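Local coordinates for protein Ral guanine nucleotide dissociation stimulator-like 2 (Mus musculus, PDB 4JGW) that probably acts as a guanine nucleotide exchange factor for small G proteins, and associates in vitro with the GTP-bound forms of Rap1A and H-Ras, at residues Q318-G330 against E459-P471. Numbering follows the deposited sequence.
Sequences QSSPIHRLRAAWG and EAQSHRVSCEVEP
Glu470 fits its carboxylate against the start of helix 326-330, where both oxygens accept backbone N-H groups. Glu470 OE1 takes the N-H of Ala327 N at 3.0 Å in a nearly straight bond (168°). Glu470 OE2 takes that of Ala328 N at 3.1 Å; each oxygen is approached on its syn side, somewhat out of the carboxylate plane. CG stands anti to the carbonyl carbon (chi1 -81°) and the chain runs extended beyond it, which carries the acid across the CB of Leu325. The amide of Arg326 bonds instead to Arg324 O, closing an inverse gamma turn centred on Leu325.

Arg324, bent at chi3 (81°), brings its guanidinium end-on so that NH1 (2.9 Å) and NH2 (2.7 Å) both donate to Glu470 O, which lies in the guanidinium plane. It thus holds the carbonyl just beyond helix 459-469; NH1 adds only a weak bond to Ser466 O, which already receives Glu470 N.

Farther along, Pro321 packs on Ser462 and Ser466, its CB 3.6 Å from Ser466 OG, while Leu325 CD2 meets Val469 CG2. Ser462 OG donates to Glu459 O (3.1 Å); Ser466 OG has Ser462 O and His463 O within reach. Val264 and Val261 of helix 244-264 touch Leu325 and Ser462, respectively. Within the helical Ras-GEF (CDC25-homology) domain, this is a carboxylate accepting successive first-turn N-H groups, as acids commonly do at helix N-termini, supplied by the residue following a sequence-distant helix.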
ATOM      1  N   GLN A 318      -9.169  -4.556 -23.013  1.00 36.45           N
ATOM      2  CA  GLN A 318      -9.852  -3.321 -23.410  1.00 36.99           C
ATOM      3  C   GLN A 318      -8.917  -2.388 -24.176  1.00 37.25           C
ATOM      4  O   GLN A 318      -9.364  -1.422 -24.802  1.00 37.29           O
ATOM      5  CB  GLN A 318     -10.399  -2.590 -22.182  1.00 37.04           C
ATOM      6  CG  GLN A 318     -11.654  -3.204 -21.579  1.00 37.49           C
ATOM      7  CD  GLN A 318     -12.087  -2.504 -20.300  1.00 38.08           C
ATOM      8  OE1 GLN A 318     -11.266  -2.214 -19.427  1.00 38.63           O
ATOM      9  NE2 GLN A 318     -13.381  -2.231 -20.186  1.00 38.11           N
ATOM     10  N   SER A 319      -7.621  -2.692 -24.112  1.00 37.54           N
ATOM     11  CA  SER A 319      -6.567  -1.905 -24.745  1.00 37.89           C
ATOM     12  C   SER A 319      -6.764  -1.794 -26.260  1.00 38.13           C
ATOM     13  O   SER A 319      -7.293  -2.714 -26.892  1.00 38.09           O
ATOM     14  CB  SER A 319      -5.208  -2.538 -24.439  1.00 37.89           C
ATOM     15  OG  SER A 319      -4.144  -1.658 -24.741  1.00 38.57           O
ATOM     16  N   SER A 320      -6.330  -0.667 -26.827  1.00 38.33           N
ATOM     17  CA  SER A 320      -6.499  -0.373 -28.259  1.00 38.66           C
ATOM     18  C   SER A 320      -6.106  -1.519 -29.208  1.00 38.65           C
ATOM     19  O   SER A 320      -6.917  -1.910 -30.048  1.00 38.70           O
ATOM     20  CB  SER A 320      -5.785   0.929 -28.651  1.00 38.74           C
ATOM     21  OG  SER A 320      -6.484   2.066 -28.172  1.00 39.36           O
ATOM     22  N   PRO A 321      -4.877  -2.070 -29.073  1.00 38.72           N
ATOM     23  CA  PRO A 321      -4.477  -3.143 -29.998  1.00 38.77           C
ATOM     24  C   PRO A 321      -5.241  -4.470 -29.839  1.00 38.81           C
ATOM     25  O   PRO A 321      -5.130  -5.342 -30.703  1.00 38.82           O
ATOM     26  CB  PRO A 321      -2.987  -3.340 -29.687  1.00 38.79           C
ATOM     27  CG  PRO A 321      -2.811  -2.830 -28.307  1.00 38.81           C
ATOM     28  CD  PRO A 321      -3.776  -1.701 -28.160  1.00 38.74           C
ATOM     29  N   ILE A 322      -6.001  -4.618 -28.756  1.00 38.81           N
ATOM     30  CA  ILE A 322      -6.807  -5.825 -28.538  1.00 38.81           C
ATOM     31  C   ILE A 322      -8.289  -5.568 -28.823  1.00 39.04           C
ATOM     32  O   ILE A 322      -8.991  -6.447 -29.331  1.00 38.99           O
ATOM     33  CB  ILE A 322      -6.599  -6.418 -27.112  1.00 38.74           C
ATOM     34  CG1 ILE A 322      -5.110  -6.691 -26.839  1.00 38.35           C
ATOM     35  CG2 ILE A 322      -7.443  -7.681 -26.903  1.00 38.58           C
ATOM     36  CD1 ILE A 322      -4.404  -7.575 -27.870  1.00 37.86           C
ATOM     37  N   HIS A 323      -8.750  -4.362 -28.497  1.00 39.36           N
ATOM     38  CA  HIS A 323     -10.112  -3.924 -28.810  1.00 39.68           C
ATOM     39  C   HIS A 323     -10.351  -3.925 -30.324  1.00 39.88           C
ATOM     40  O   HIS A 323     -11.436  -4.289 -30.782  1.00 39.99           O
ATOM     41  CB  HIS A 323     -10.369  -2.529 -28.224  1.00 39.71           C
ATOM     42  CG  HIS A 323     -11.790  -2.072 -28.337  1.00 39.82           C
ATOM     43  ND1 HIS A 323     -12.787  -2.523 -27.496  1.00 40.05           N
ATOM     44  CD2 HIS A 323     -12.381  -1.197 -29.185  1.00 39.88           C
ATOM     45  CE1 HIS A 323     -13.930  -1.950 -27.826  1.00 40.30           C
ATOM     46  NE2 HIS A 323     -13.712  -1.143 -28.848  1.00 40.09           N
ATOM     47  N   ARG A 324      -9.324  -3.527 -31.078  1.00 40.06           N
ATOM     48  CA  ARG A 324      -9.335  -3.488 -32.549  1.00 40.32           C
ATOM     49  C   ARG A 324      -9.751  -4.789 -33.232  1.00 40.37           C
ATOM     50  O   ARG A 324     -10.315  -4.767 -34.329  1.00 40.36           O
ATOM     51  CB  ARG A 324      -7.941  -3.138 -33.070  1.00 40.27           C
ATOM     52  CG  ARG A 324      -7.660  -1.664 -33.248  1.00 40.75           C
ATOM     53  CD  ARG A 324      -6.467  -1.458 -34.174  1.00 40.77           C
ATOM     54  NE  ARG A 324      -6.849  -1.568 -35.583  1.00 41.25           N
ATOM     55  CZ  ARG A 324      -6.669  -2.646 -36.345  1.00 41.32           C
ATOM     56  NH1 ARG A 324      -6.101  -3.742 -35.854  1.00 41.24           N
ATOM     57  NH2 ARG A 324      -7.058  -2.624 -37.612  1.00 41.60           N
ATOM     58  N   LEU A 325      -9.445  -5.915 -32.592  1.00 40.45           N
ATOM     59  CA  LEU A 325      -9.551  -7.229 -33.224  1.00 40.51           C
ATOM     60  C   LEU A 325     -10.996  -7.723 -33.324  1.00 40.54           C
ATOM     61  O   LEU A 325     -11.389  -8.676 -32.649  1.00 40.54           O
ATOM     62  CB  LEU A 325      -8.661  -8.242 -32.491  1.00 40.47           C
ATOM     63  CG  LEU A 325      -7.206  -7.824 -32.238  1.00 40.59           C
ATOM     64  CD1 LEU A 325      -6.556  -8.729 -31.204  1.00 40.40           C
ATOM     65  CD2 LEU A 325      -6.382  -7.786 -33.527  1.00 40.37           C
ATOM     66  N   ARG A 326     -11.764  -7.072 -34.196  1.00 40.62           N
ATOM     67  CA  ARG A 326     -13.204  -7.321 -34.328  1.00 40.74           C
ATOM     68  C   ARG A 326     -13.562  -8.682 -34.915  1.00 40.56           C
ATOM     69  O   ARG A 326     -14.642  -9.210 -34.640  1.00 40.60           O
ATOM     70  CB  ARG A 326     -13.881  -6.197 -35.127  1.00 40.86           C
ATOM     71  CG  ARG A 326     -14.089  -4.914 -34.325  1.00 41.65           C
ATOM     72  CD  ARG A 326     -15.100  -5.131 -33.203  1.00 42.93           C
ATOM     73  NE  ARG A 326     -14.607  -4.633 -31.923  1.00 44.14           N
ATOM     74  CZ  ARG A 326     -14.997  -5.087 -30.735  1.00 44.72           C
ATOM     75  NH1 ARG A 326     -15.892  -6.063 -30.645  1.00 45.38           N
ATOM     76  NH2 ARG A 326     -14.482  -4.568 -29.630  1.00 44.99           N
ATOM     77  N   ALA A 327     -12.662  -9.244 -35.720  1.00 40.40           N
ATOM     78  CA  ALA A 327     -12.861 -10.583 -36.266  1.00 40.32           C
ATOM     79  C   ALA A 327     -12.714 -11.620 -35.156  1.00 40.24           C
ATOM     80  O   ALA A 327     -13.542 -12.525 -35.030  1.00 40.18           O
ATOM     81  CB  ALA A 327     -11.882 -10.857 -37.401  1.00 40.31           C
ATOM     82  N   ALA A 328     -11.666 -11.465 -34.350  1.00 40.19           N
ATOM     83  CA  ALA A 328     -11.419 -12.334 -33.201  1.00 40.24           C
ATOM     84  C   ALA A 328     -12.539 -12.226 -32.164  1.00 40.30           C
ATOM     85  O   ALA A 328     -13.061 -13.244 -31.708  1.00 40.23           O
ATOM     86  CB  ALA A 328     -10.073 -12.015 -32.574  1.00 40.09           C
ATOM     87  N   TRP A 329     -12.909 -10.994 -31.810  1.00 40.42           N
ATOM     88  CA  TRP A 329     -14.028 -10.750 -30.895  1.00 40.65           C
ATOM     89  C   TRP A 329     -15.339 -11.305 -31.456  1.00 40.90           C
ATOM     90  O   TRP A 329     -16.175 -11.821 -30.708  1.00 40.85           O
ATOM     91  CB  TRP A 329     -14.176  -9.256 -30.588  1.00 40.59           C
ATOM     92  CG  TRP A 329     -13.185  -8.727 -29.583  1.00 40.51           C
ATOM     93  CD1 TRP A 329     -12.175  -7.839 -29.820  1.00 40.30           C
ATOM     94  CD2 TRP A 329     -13.115  -9.049 -28.187  1.00 40.38           C
ATOM     95  NE1 TRP A 329     -11.481  -7.587 -28.661  1.00 40.19           N
ATOM     96  CE2 TRP A 329     -12.035  -8.317 -27.643  1.00 40.26           C
ATOM     97  CE3 TRP A 329     -13.860  -9.884 -27.343  1.00 40.26           C
ATOM     98  CZ2 TRP A 329     -11.679  -8.396 -26.293  1.00 40.30           C
ATOM     99  CZ3 TRP A 329     -13.505  -9.962 -25.997  1.00 40.18           C
ATOM    100  CH2 TRP A 329     -12.425  -9.221 -25.489  1.00 40.19           C
ATOM    101  N   GLY A 330     -15.498 -11.205 -32.777  1.00 41.13           N
ATOM    102  CA  GLY A 330     -16.667 -11.738 -33.476  1.00 41.41           C
ATOM    103  C   GLY A 330     -16.800 -13.250 -33.408  1.00 41.65           C
ATOM    104  O   GLY A 330     -17.893 -13.784 -33.598  1.00 41.74           O
ATOM    105  N   GLU A 459       4.218  -1.107 -26.056  1.00 48.98           N
ATOM    106  CA  GLU A 459       3.011  -0.440 -26.551  1.00 49.11           C
ATOM    107  C   GLU A 459       3.067  -0.188 -28.060  1.00 49.06           C
ATOM    108  O   GLU A 459       2.044  -0.256 -28.747  1.00 49.10           O
ATOM    109  CB  GLU A 459       2.768   0.878 -25.806  1.00 49.16           C
ATOM    110  CG  GLU A 459       2.500   0.730 -24.308  1.00 49.79           C
ATOM    111  CD  GLU A 459       3.758   0.825 -23.448  1.00 50.58           C
ATOM    112  OE1 GLU A 459       4.866   0.507 -23.937  1.00 50.56           O
ATOM    113  OE2 GLU A 459       3.633   1.219 -22.268  1.00 50.91           O
ATOM    114  N   ALA A 460       4.267   0.095 -28.563  1.00 48.97           N
ATOM    115  CA  ALA A 460       4.479   0.353 -29.985  1.00 48.93           C
ATOM    116  C   ALA A 460       4.384  -0.922 -30.824  1.00 48.85           C
ATOM    117  O   ALA A 460       3.777  -0.921 -31.898  1.00 48.81           O
ATOM    118  CB  ALA A 460       5.823   1.044 -30.206  1.00 48.95           C
ATOM    119  N   GLN A 461       4.984  -2.001 -30.321  1.00 48.78           N
ATOM    120  CA  GLN A 461       5.003  -3.293 -31.015  1.00 48.66           C
ATOM    121  C   GLN A 461       3.609  -3.902 -31.161  1.00 48.57           C
ATOM    122  O   GLN A 461       3.261  -4.420 -32.224  1.00 48.53           O
ATOM    123  CB  GLN A 461       5.926  -4.277 -30.292  1.00 48.63           C
ATOM    124  CG  GLN A 461       7.407  -3.978 -30.455  1.00 48.77           C
ATOM    125  CD  GLN A 461       8.284  -4.772 -29.500  1.00 49.03           C
ATOM    126  OE1 GLN A 461       7.941  -4.965 -28.333  1.00 49.25           O
ATOM    127  NE2 GLN A 461       9.426  -5.230 -29.994  1.00 49.26           N
ATOM    128  N   SER A 462       2.821  -3.831 -30.090  1.00 48.44           N
ATOM    129  CA  SER A 462       1.477  -4.405 -30.064  1.00 48.39           C
ATOM    130  C   SER A 462       0.527  -3.709 -31.039  1.00 48.25           C
ATOM    131  O   SER A 462      -0.307  -4.362 -31.672  1.00 48.26           O
ATOM    132  CB  SER A 462       0.907  -4.375 -28.644  1.00 48.36           C
ATOM    133  OG  SER A 462       0.765  -3.047 -28.169  1.00 49.00           O
ATOM    134  N   HIS A 463       0.660  -2.388 -31.154  1.00 48.11           N
ATOM    135  CA  HIS A 463      -0.111  -1.606 -32.118  1.00 48.02           C
ATOM    136  C   HIS A 463       0.218  -2.018 -33.555  1.00 47.85           C
ATOM    137  O   HIS A 463      -0.673  -2.101 -34.405  1.00 47.77           O
ATOM    138  CB  HIS A 463       0.138  -0.107 -31.922  1.00 48.12           C
ATOM    139  CG  HIS A 463      -0.614   0.762 -32.880  1.00 48.41           C
ATOM    140  ND1 HIS A 463      -0.062   1.230 -34.053  1.00 48.76           N
ATOM    141  CD2 HIS A 463      -1.880   1.244 -32.843  1.00 48.84           C
ATOM    142  CE1 HIS A 463      -0.952   1.966 -34.695  1.00 48.97           C
ATOM    143  NE2 HIS A 463      -2.064   1.990 -33.982  1.00 49.02           N
ATOM    144  N   ARG A 464       1.499  -2.283 -33.806  1.00 47.63           N
ATOM    145  CA  ARG A 464       1.975  -2.705 -35.120  1.00 47.55           C
ATOM    146  C   ARG A 464       1.442  -4.088 -35.504  1.00 47.26           C
ATOM    147  O   ARG A 464       0.941  -4.275 -36.614  1.00 47.25           O
ATOM    148  CB  ARG A 464       3.506  -2.697 -35.158  1.00 47.63           C
ATOM    149  CG  ARG A 464       4.101  -2.917 -36.539  1.00 48.44           C
ATOM    150  CD  ARG A 464       5.460  -3.584 -36.443  1.00 49.88           C
ATOM    151  NE  ARG A 464       5.958  -4.001 -37.751  1.00 50.83           N
ATOM    152  CZ  ARG A 464       6.813  -5.002 -37.946  1.00 51.61           C
ATOM    153  NH1 ARG A 464       7.266  -5.710 -36.917  1.00 52.10           N
ATOM    154  NH2 ARG A 464       7.209  -5.304 -39.175  1.00 51.72           N
ATOM    155  N   VAL A 465       1.553  -5.045 -34.581  1.00 46.95           N
ATOM    156  CA  VAL A 465       1.123  -6.427 -34.818  1.00 46.63           C
ATOM    157  C   VAL A 465      -0.389  -6.526 -35.041  1.00 46.44           C
ATOM    158  O   VAL A 465      -0.839  -7.270 -35.914  1.00 46.36           O
ATOM    159  CB  VAL A 465       1.588  -7.387 -33.683  1.00 46.68           C
ATOM    160  CG1 VAL A 465       1.038  -8.797 -33.888  1.00 46.57           C
ATOM    161  CG2 VAL A 465       3.108  -7.433 -33.611  1.00 46.58           C
ATOM    162  N   SER A 466      -1.162  -5.766 -34.265  1.00 46.24           N
ATOM    163  CA  SER A 466      -2.619  -5.733 -34.418  1.00 46.13           C
ATOM    164  C   SER A 466      -3.052  -5.160 -35.768  1.00 45.94           C
ATOM    165  O   SER A 466      -4.070  -5.577 -36.324  1.00 45.87           O
ATOM    166  CB  SER A 466      -3.281  -4.957 -33.278  1.00 46.09           C
ATOM    167  OG  SER A 466      -2.891  -3.599 -33.285  1.00 46.61           O
ATOM    168  N   CYS A 467      -2.279  -4.204 -36.282  1.00 45.78           N
ATOM    169  CA  CYS A 467      -2.511  -3.643 -37.614  1.00 45.75           C
ATOM    170  C   CYS A 467      -2.126  -4.637 -38.713  1.00 45.59           C
ATOM    171  O   CYS A 467      -2.623  -4.547 -39.837  1.00 45.71           O
ATOM    172  CB  CYS A 467      -1.759  -2.319 -37.792  1.00 45.72           C
ATOM    173  SG  CYS A 467      -2.508  -0.900 -36.933  1.00 46.14           S
ATOM    174  N   GLU A 468      -1.250  -5.582 -38.373  1.00 45.31           N
ATOM    175  CA  GLU A 468      -0.817  -6.635 -39.295  1.00 45.06           C
ATOM    176  C   GLU A 468      -1.732  -7.862 -39.292  1.00 44.81           C
ATOM    177  O   GLU A 468      -2.007  -8.432 -40.351  1.00 44.75           O
ATOM    178  CB  GLU A 468       0.623  -7.058 -38.991  1.00 45.09           C
ATOM    179  CG  GLU A 468       1.675  -6.069 -39.473  1.00 45.56           C
ATOM    180  CD  GLU A 468       3.073  -6.373 -38.958  1.00 46.12           C
ATOM    181  OE1 GLU A 468       3.329  -7.509 -38.494  1.00 45.89           O
ATOM    182  OE2 GLU A 468       3.924  -5.463 -39.024  1.00 46.50           O
ATOM    183  N   VAL A 469      -2.195  -8.271 -38.110  1.00 44.44           N
ATOM    184  CA  VAL A 469      -3.037  -9.472 -37.995  1.00 44.12           C
ATOM    185  C   VAL A 469      -4.513  -9.207 -38.309  1.00 43.94           C
ATOM    186  O   VAL A 469      -5.232 -10.112 -38.733  1.00 43.85           O
ATOM    187  CB  VAL A 469      -2.869 -10.213 -36.633  1.00 44.10           C
ATOM    188  CG1 VAL A 469      -1.436 -10.714 -36.467  1.00 44.09           C
ATOM    189  CG2 VAL A 469      -3.289  -9.339 -35.454  1.00 43.90           C
ATOM    190  N   GLU A 470      -4.953  -7.970 -38.087  1.00 43.77           N
ATOM    191  CA  GLU A 470      -6.269  -7.508 -38.536  1.00 43.73           C
ATOM    192  C   GLU A 470      -6.153  -6.093 -39.114  1.00 43.76           C
ATOM    193  O   GLU A 470      -6.228  -5.110 -38.372  1.00 43.71           O
ATOM    194  CB  GLU A 470      -7.312  -7.576 -37.408  1.00 43.66           C
ATOM    195  CG  GLU A 470      -7.898  -8.972 -37.183  1.00 43.50           C
ATOM    196  CD  GLU A 470      -9.132  -8.984 -36.286  1.00 43.27           C
ATOM    197  OE1 GLU A 470     -10.015  -8.114 -36.445  1.00 42.83           O
ATOM    198  OE2 GLU A 470      -9.230  -9.885 -35.427  1.00 43.31           O
ATOM    199  N   PRO A 471      -5.953  -5.990 -40.445  1.00 43.81           N
ATOM    200  CA  PRO A 471      -5.750  -4.709 -41.139  1.00 43.85           C
ATOM    201  C   PRO A 471      -6.957  -3.773 -41.066  1.00 43.81           C
ATOM    202  O   PRO A 471      -8.086  -4.230 -40.886  1.00 43.82           O
ATOM    203  CB  PRO A 471      -5.501  -5.131 -42.594  1.00 43.89           C
ATOM    204  CG  PRO A 471      -5.067  -6.561 -42.513  1.00 43.92           C
ATOM    205  CD  PRO A 471      -5.854  -7.129 -41.376  1.00 43.85           C
TER